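Local structure of LYND (4V1T) at residues D159-P164 and D205-R210. The protein is probably an ATP-dependent YcaO-type cyclodehydratase that converts cysteine residues of a peptide substrate into thiazoline heterocycles. Sequence-based numbering, arbitrary orientation.
With ZN (zinc ion), chain K.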
ATOM      1  N   ASP B 159       6.437 -19.784 -24.028  1.00 42.27           N
ATOM      2  CA  ASP B 159       6.511 -18.409 -24.524  1.00 48.13           C
ATOM      3  C   ASP B 159       5.215 -17.670 -24.201  1.00 50.76           C
ATOM      4  O   ASP B 159       5.150 -16.446 -24.297  1.00 48.11           O
ATOM      5  CB  ASP B 159       6.783 -18.382 -26.036  1.00 61.43           C
ATOM      6  CG  ASP B 159       5.761 -19.179 -26.839  1.00 65.61           C
ATOM      7  OD1 ASP B 159       5.135 -20.101 -26.285  1.00 71.59           O
ATOM      8  OD2 ASP B 159       5.582 -18.884 -28.035  1.00 77.54           O
ATOM      9  N   ASP B 160       4.187 -18.422 -23.815  1.00 51.02           N
ATOM     10  CA  ASP B 160       2.917 -17.831 -23.415  1.00 56.64           C
ATOM     11  C   ASP B 160       2.203 -18.768 -22.459  1.00 49.83           C
ATOM     12  O   ASP B 160       2.250 -19.989 -22.638  1.00 51.15           O
ATOM     13  CB  ASP B 160       2.044 -17.536 -24.643  1.00 59.47           C
ATOM     14  CG  ASP B 160       0.921 -16.568 -24.338  1.00 62.57           C
ATOM     15  OD1 ASP B 160       1.142 -15.343 -24.444  1.00 70.28           O
ATOM     16  OD2 ASP B 160      -0.183 -17.034 -23.990  1.00 52.98           O
ATOM     17  N   TYR B 161       1.533 -18.201 -21.458  1.00 49.24           N
ATOM     18  CA  TYR B 161       0.854 -19.004 -20.441  1.00 49.39           C
ATOM     19  C   TYR B 161      -0.505 -19.552 -20.888  1.00 47.77           C
ATOM     20  O   TYR B 161      -1.139 -20.295 -20.149  1.00 43.76           O
ATOM     21  CB  TYR B 161       0.694 -18.200 -19.158  1.00 46.58           C
ATOM     22  CG  TYR B 161       1.884 -18.320 -18.220  1.00 47.18           C
ATOM     23  CD1 TYR B 161       3.185 -18.276 -18.699  1.00 36.69           C
ATOM     24  CD2 TYR B 161       1.701 -18.474 -16.854  1.00 34.71           C
ATOM     25  CE1 TYR B 161       4.272 -18.383 -17.837  1.00 42.49           C
ATOM     26  CE2 TYR B 161       2.774 -18.590 -15.990  1.00 40.99           C
ATOM     27  CZ  TYR B 161       4.055 -18.542 -16.484  1.00 45.32           C
ATOM     28  OH  TYR B 161       5.119 -18.645 -15.621  1.00 39.19           O
ATOM     29  N   LEU B 162      -0.941 -19.194 -22.091  1.00 48.50           N
ATOM     30  CA  LEU B 162      -2.185 -19.728 -22.648  1.00 57.71           C
ATOM     31  C   LEU B 162      -1.921 -20.653 -23.831  1.00 60.82           C
ATOM     32  O   LEU B 162      -2.816 -20.923 -24.630  1.00 65.26           O
ATOM     33  CB  LEU B 162      -3.127 -18.587 -23.068  1.00 64.56           C
ATOM     34  CG  LEU B 162      -3.813 -17.806 -21.937  1.00 61.64           C
ATOM     35  CD1 LEU B 162      -4.674 -16.697 -22.529  1.00 58.36           C
ATOM     36  CD2 LEU B 162      -4.660 -18.721 -21.064  1.00 67.15           C
ATOM     37  N   GLN B 163      -0.698 -21.161 -23.932  1.00 69.91           N
ATOM     38  CA  GLN B 163      -0.385 -22.164 -24.946  1.00 60.38           C
ATOM     39  C   GLN B 163      -1.286 -23.381 -24.764  1.00 54.84           C
ATOM     40  O   GLN B 163      -1.295 -23.983 -23.694  1.00 54.95           O
ATOM     41  CB  GLN B 163       1.081 -22.594 -24.860  1.00 51.24           C
ATOM     42  CG  GLN B 163       2.058 -21.632 -25.521  1.00 53.04           C
ATOM     43  CD  GLN B 163       2.042 -21.739 -27.039  1.00 66.77           C
ATOM     44  OE1 GLN B 163       1.174 -22.383 -27.614  1.00 61.34           O
ATOM     45  NE2 GLN B 163       3.016 -21.114 -27.693  1.00 64.48           N
ATOM     46  N   PRO B 164      -2.049 -23.756 -25.811  1.00 52.64           N
ATOM     47  CA  PRO B 164      -3.031 -24.840 -25.657  1.00 58.11           C
ATOM     48  C   PRO B 164      -2.449 -26.187 -25.207  1.00 61.42           C
ATOM     49  O   PRO B 164      -3.178 -26.987 -24.639  1.00 68.50           O
ATOM     50  CB  PRO B 164      -3.666 -24.958 -27.061  1.00 61.13           C
ATOM     51  CG  PRO B 164      -2.790 -24.192 -27.973  1.00 56.12           C
ATOM     52  CD  PRO B 164      -2.141 -23.127 -27.137  1.00 52.25           C
ATOM     53  N   ASP B 205      -5.880 -24.616 -15.435  1.00 40.43           N
ATOM     54  CA  ASP B 205      -7.177 -24.154 -15.891  1.00 44.19           C
ATOM     55  C   ASP B 205      -7.728 -23.061 -14.972  1.00 52.72           C
ATOM     56  O   ASP B 205      -8.408 -22.136 -15.440  1.00 42.53           O
ATOM     57  CB  ASP B 205      -8.160 -25.326 -15.970  1.00 54.47           C
ATOM     58  CG  ASP B 205      -9.119 -25.205 -17.129  1.00 66.05           C
ATOM     59  OD1 ASP B 205      -9.335 -24.079 -17.613  1.00 77.91           O
ATOM     60  OD2 ASP B 205      -9.653 -26.245 -17.554  1.00 67.12           O
ATOM     61  N   CYS B 206      -7.467 -23.185 -13.669  1.00 43.90           N
ATOM     62  CA  CYS B 206      -7.794 -22.119 -12.711  1.00 50.98           C
ATOM     63  C   CYS B 206      -7.167 -20.794 -13.148  1.00 41.23           C
ATOM     64  O   CYS B 206      -7.796 -19.740 -13.094  1.00 47.98           O
ATOM     65  CB  CYS B 206      -7.304 -22.460 -11.295  1.00 50.81           C
ATOM     66  SG  CYS B 206      -8.130 -23.838 -10.475  1.00 48.48           S
ATOM     67  N   LEU B 207      -5.908 -20.872 -13.563  1.00 38.25           N
ATOM     68  CA  LEU B 207      -5.160 -19.711 -14.029  1.00 40.31           C
ATOM     69  C   LEU B 207      -5.679 -19.242 -15.394  1.00 41.89           C
ATOM     70  O   LEU B 207      -5.923 -18.049 -15.614  1.00 41.94           O
ATOM     71  CB  LEU B 207      -3.670 -20.058 -14.106  1.00 44.48           C
ATOM     72  CG  LEU B 207      -2.730 -19.048 -14.750  1.00 44.15           C
ATOM     73  CD1 LEU B 207      -2.644 -17.780 -13.925  1.00 45.38           C
ATOM     74  CD2 LEU B 207      -1.355 -19.650 -14.935  1.00 41.49           C
ATOM     75  N   ALA B 208      -5.864 -20.182 -16.310  1.00 44.02           N
ATOM     76  CA  ALA B 208      -6.294 -19.849 -17.661  1.00 50.81           C
ATOM     77  C   ALA B 208      -7.594 -19.041 -17.647  1.00 53.30           C
ATOM     78  O   ALA B 208      -7.753 -18.098 -18.414  1.00 55.54           O
ATOM     79  CB  ALA B 208      -6.460 -21.113 -18.479  1.00 53.84           C
ATOM     80  N   HIS B 209      -8.508 -19.406 -16.755  1.00 43.15           N
ATOM     81  CA  HIS B 209      -9.802 -18.743 -16.649  1.00 44.21           C
ATOM     82  C   HIS B 209      -9.630 -17.259 -16.302  1.00 44.27           C
ATOM     83  O   HIS B 209     -10.411 -16.425 -16.722  1.00 48.17           O
ATOM     84  CB  HIS B 209     -10.667 -19.441 -15.598  1.00 44.84           C
ATOM     85  CG  HIS B 209     -12.094 -18.997 -15.584  1.00 49.02           C
ATOM     86  ND1 HIS B 209     -12.558 -17.997 -14.757  1.00 56.16           N
ATOM     87  CD2 HIS B 209     -13.171 -19.436 -16.285  1.00 56.96           C
ATOM     88  CE1 HIS B 209     -13.855 -17.833 -14.953  1.00 57.75           C
ATOM     89  NE2 HIS B 209     -14.252 -18.695 -15.875  1.00 57.90           N
ATOM     90  N   ARG B 210      -8.605 -16.936 -15.526  1.00 49.60           N
ATOM     91  CA  ARG B 210      -8.317 -15.544 -15.210  1.00 46.77           C
ATOM     92  C   ARG B 210      -7.569 -14.871 -16.364  1.00 48.33           C
ATOM     93  O   ARG B 210      -7.867 -13.733 -16.729  1.00 54.82           O
ATOM     94  CB  ARG B 210      -7.490 -15.447 -13.919  1.00 52.55           C
ATOM     95  CG  ARG B 210      -8.192 -15.945 -12.657  1.00 47.94           C
ATOM     96  CD  ARG B 210      -9.322 -15.014 -12.241  1.00 65.26           C
ATOM     97  NE  ARG B 210     -10.140 -15.600 -11.184  1.00 70.25           N
ATOM     98  CZ  ARG B 210      -9.942 -15.421  -9.883  1.00 59.64           C
ATOM     99  NH1 ARG B 210      -8.949 -14.665  -9.440  1.00 75.43           N
ATOM    100  NH2 ARG B 210     -10.749 -16.013  -9.014  1.00 65.15           N
TER
HETATM  101 ZN    ZN K 776      -8.595 -25.896 -11.563  1.00138.08          ZN
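Tyr161 and Leu207 meet edge-on: methyl CD2 of Leu207 comes up beside the phenol ring, near its plane, and stops 3.8 Å from Tyr161 CD2. The CB bond of Leu207 already points toward the loop, and a chi1 of 172° sets CG anti to the backbone N, with CD2 at the ring edge. The ring has further partners: its hydroxyl is hydrogen-bonded to Gly193 O, and Trp191 meets it with the two planes inclined at about 55°. One residue on, Leu162 lays its CD2 methyl against the helix backbone, 3.9 Å from Ala208 CA and about as far from Ala208 CB (4.0 Å). Both touches are apolar, and no hydrogen bond links the two segments, although Trp204 NE1, just before 205-210 on the same helix, is hydrogen-bonded to Tyr161 O.

The loop joins strand 154-157 of the seven-stranded mixed sheet to helix 165-176, and residues 160-163 form a type I beta turn. An Asx turn reinforces it: Leu162 N donates to Asp160 OD2 over 3.0 Å, reaching the oxygen on its anti side, 31° out of the carboxylate plane. That same oxygen forms a salt bridge to Arg215. Across the turn, Gln163 NE2 gives a fairly straight 2.7 Å bond to Asp159 OD1, on its syn lone pair, with the oxygen close to the plane of the Gln163 amide.

Helix 204-213 also serves the metal. Cys206 SG binds the zinc ion at 2.4 Å, with Cys203, Cys311 and Cys314 completing a four-cysteine site.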